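Local coordinates for protein dipeptide Epimerase (Enterococcus faecalis V583, PDB 3JVA) that belongs to the mandelate racemase/muconate lactonizing enzyme family of the enolase superfamily and binds a magnesium ion, at residues Q115-Y119 with L344-L350. Numbering follows the deposited sequence.
Sequences QLPLY and LGEAAGL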
ATOM      1  N   GLN B 115     -37.966  10.113  33.984  1.00 23.78           N
ATOM      2  CA  GLN B 115     -39.396   9.984  33.686  1.00 25.52           C
ATOM      3  C   GLN B 115     -39.612  10.163  32.183  1.00 25.58           C
ATOM      4  O   GLN B 115     -40.429  10.972  31.729  1.00 23.55           O
ATOM      5  CB  GLN B 115     -40.213  11.001  34.495  1.00 28.62           C
ATOM      6  CG  GLN B 115     -40.015  10.847  36.006  1.00 29.79           C
ATOM      7  CD  GLN B 115     -41.044  11.600  36.842  1.00 34.15           C
ATOM      8  OE1 GLN B 115     -40.930  11.673  38.070  1.00 35.73           O
ATOM      9  NE2 GLN B 115     -42.056  12.151  36.186  1.00 34.05           N
ATOM     10  N   LEU B 116     -38.855   9.382  31.421  1.00 24.22           N
ATOM     11  CA  LEU B 116     -38.906   9.408  29.965  1.00 23.86           C
ATOM     12  C   LEU B 116     -38.753   8.002  29.410  1.00 22.96           C
ATOM     13  O   LEU B 116     -38.056   7.167  29.996  1.00 21.53           O
ATOM     14  CB  LEU B 116     -37.757  10.254  29.407  1.00 26.88           C
ATOM     15  CG  LEU B 116     -37.701  11.753  29.693  1.00 28.74           C
ATOM     16  CD1 LEU B 116     -36.344  12.293  29.292  1.00 30.33           C
ATOM     17  CD2 LEU B 116     -38.804  12.454  28.933  1.00 31.54           C
ATOM     18  N   PRO B 117     -39.422   7.713  28.283  1.00 21.56           N
ATOM     19  CA  PRO B 117     -39.300   6.384  27.681  1.00 21.61           C
ATOM     20  C   PRO B 117     -37.839   6.321  27.248  1.00 20.43           C
ATOM     21  O   PRO B 117     -37.259   7.345  26.885  1.00 21.10           O
ATOM     22  CB  PRO B 117     -40.240   6.456  26.478  1.00 23.60           C
ATOM     23  CG  PRO B 117     -41.264   7.459  26.899  1.00 24.83           C
ATOM     24  CD  PRO B 117     -40.431   8.519  27.576  1.00 23.70           C
ATOM     25  N   LEU B 118     -37.248   5.137  27.263  1.00 19.70           N
ATOM     26  CA  LEU B 118     -35.843   5.009  26.906  1.00 20.70           C
ATOM     27  C   LEU B 118     -35.446   5.568  25.543  1.00 20.24           C
ATOM     28  O   LEU B 118     -34.392   6.190  25.417  1.00 18.76           O
ATOM     29  CB  LEU B 118     -35.405   3.543  27.007  1.00 20.42           C
ATOM     30  CG  LEU B 118     -33.925   3.248  26.728  1.00 19.61           C
ATOM     31  CD1 LEU B 118     -33.023   4.115  27.619  1.00 20.87           C
ATOM     32  CD2 LEU B 118     -33.667   1.771  26.982  1.00 21.21           C
ATOM     33  N   TYR B 119     -36.271   5.359  24.520  1.00 20.46           N
ATOM     34  CA  TYR B 119     -35.915   5.855  23.194  1.00 22.58           C
ATOM     35  C   TYR B 119     -35.656   7.358  23.154  1.00 22.58           C
ATOM     36  O   TYR B 119     -34.950   7.841  22.273  1.00 22.76           O
ATOM     37  CB  TYR B 119     -36.985   5.466  22.162  1.00 23.01           C
ATOM     38  CG  TYR B 119     -38.321   6.152  22.325  1.00 23.46           C
ATOM     39  CD1 TYR B 119     -38.507   7.467  21.908  1.00 24.54           C
ATOM     40  CD2 TYR B 119     -39.401   5.481  22.891  1.00 23.97           C
ATOM     41  CE1 TYR B 119     -39.744   8.100  22.050  1.00 28.05           C
ATOM     42  CE2 TYR B 119     -40.639   6.104  23.040  1.00 28.11           C
ATOM     43  CZ  TYR B 119     -40.801   7.412  22.618  1.00 28.73           C
ATOM     44  OH  TYR B 119     -42.022   8.034  22.762  1.00 33.14           O
ATOM     45  N   LEU B 344     -43.547   1.655  21.098  1.00 29.00           N
ATOM     46  CA  LEU B 344     -42.985   1.728  22.444  1.00 31.67           C
ATOM     47  C   LEU B 344     -43.763   2.411  23.571  1.00 33.95           C
ATOM     48  O   LEU B 344     -43.537   2.109  24.746  1.00 36.75           O
ATOM     49  CB  LEU B 344     -41.569   2.303  22.343  1.00 30.19           C
ATOM     50  CG  LEU B 344     -40.726   1.457  21.378  1.00 31.34           C
ATOM     51  CD1 LEU B 344     -39.346   2.053  21.206  1.00 31.62           C
ATOM     52  CD2 LEU B 344     -40.638   0.033  21.908  1.00 29.40           C
ATOM     53  N   GLY B 345     -44.669   3.320  23.240  1.00 35.50           N
ATOM     54  CA  GLY B 345     -45.441   3.969  24.286  1.00 34.56           C
ATOM     55  C   GLY B 345     -44.692   5.017  25.087  1.00 34.04           C
ATOM     56  O   GLY B 345     -43.516   5.287  24.835  1.00 34.40           O
ATOM     57  N   GLU B 346     -45.374   5.598  26.069  1.00 31.70           N
ATOM     58  CA  GLU B 346     -44.786   6.647  26.892  1.00 30.91           C
ATOM     59  C   GLU B 346     -44.349   6.254  28.300  1.00 27.90           C
ATOM     60  O   GLU B 346     -43.953   7.117  29.079  1.00 26.37           O
ATOM     61  CB  GLU B 346     -45.752   7.833  26.976  1.00 32.77           C
ATOM     62  CG  GLU B 346     -45.880   8.600  25.674  1.00 37.73           C
ATOM     63  CD  GLU B 346     -44.567   9.231  25.249  1.00 41.13           C
ATOM     64  OE1 GLU B 346     -44.086  10.137  25.960  1.00 40.41           O
ATOM     65  OE2 GLU B 346     -44.013   8.813  24.207  1.00 43.72           O
ATOM     66  N   ALA B 347     -44.421   4.967  28.630  1.00 26.66           N
ATOM     67  CA  ALA B 347     -44.003   4.511  29.953  1.00 25.84           C
ATOM     68  C   ALA B 347     -42.512   4.816  30.095  1.00 24.50           C
ATOM     69  O   ALA B 347     -41.763   4.697  29.129  1.00 25.18           O
ATOM     70  CB  ALA B 347     -44.253   3.012  30.096  1.00 25.91           C
ATOM     71  N   ALA B 348     -42.080   5.209  31.289  1.00 23.28           N
ATOM     72  CA  ALA B 348     -40.670   5.534  31.503  1.00 22.29           C
ATOM     73  C   ALA B 348     -39.758   4.320  31.363  1.00 21.34           C
ATOM     74  O   ALA B 348     -40.141   3.189  31.689  1.00 22.46           O
ATOM     75  CB  ALA B 348     -40.480   6.173  32.880  1.00 22.81           C
ATOM     76  N   GLY B 349     -38.544   4.564  30.879  1.00 21.29           N
ATOM     77  CA  GLY B 349     -37.585   3.489  30.706  1.00 21.03           C
ATOM     78  C   GLY B 349     -38.066   2.444  29.714  1.00 21.28           C
ATOM     79  O   GLY B 349     -38.527   2.781  28.625  1.00 21.59           O
ATOM     80  N   LEU B 350     -37.963   1.174  30.098  1.00 21.05           N
ATOM     81  CA  LEU B 350     -38.388   0.071  29.245  1.00 22.12           C
ATOM     82  C   LEU B 350     -39.883  -0.208  29.349  1.00 23.17           C
ATOM     83  O   LEU B 350     -40.428  -0.970  28.551  1.00 23.40           O
ATOM     84  CB  LEU B 350     -37.626  -1.203  29.611  1.00 20.03           C
ATOM     85  CG  LEU B 350     -36.102  -1.169  29.484  1.00 20.80           C
ATOM     86  CD1 LEU B 350     -35.521  -2.435  30.084  1.00 21.77           C
ATOM     87  CD2 LEU B 350     -35.709  -1.027  28.019  1.00 21.89           C
TER
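Gln115 touches Ala348 through its backbone, CA lying 4.0 Å from Ala348 CB; its positive phi closes a Schellman motif at the end of helix 96-114. Next in line, Leu116 offers its carbonyl O to Gly349 N at 2.8 Å. The bond is nearly straight (171° at the hydrogen), yet the donor sits above the carbonyl plane, 36° out of it. Pro117, lacking an N-H, engages otherwise: its CA approaches Ala347 O at 3.3 Å in a CA-H...O contact, while ring atom CG rests 3.5 Å from Glu346 O. Leu118 N returns to Gly349 O at 3.0 Å, so Gly349 is gripped through both its N and O; the two bonds flank Pro117 and pair it with Gly349 in a single beta bridge. The bridge links the turn after helix 96-114 to the loop that follows strand 341-343, beside the TIM-type barrel common to the enolase superfamily. The Leu118 and Leu350 side chains lie side by side, touching through their CD2 methyls, and Leu350 N is held by Asp108 of helix 96-114. Tyr119 CG falls between backbone N and carbonyl carbon (chi1 68°), and Tyr119 CD2 lies 3.8 Å from Leu344 CD1. Gly345 O, buried without a partner, meets the ring edge in plane, 3.5 Å from Tyr119 CE2. Farther out, Glu346 bends at chi2 and crosses the tyrosine, bringing OE2 within 2.6 Å of Tyr119 OH; its OE1 is hydrogen-bonded to a glycerol, probably from the crystallisation liquor.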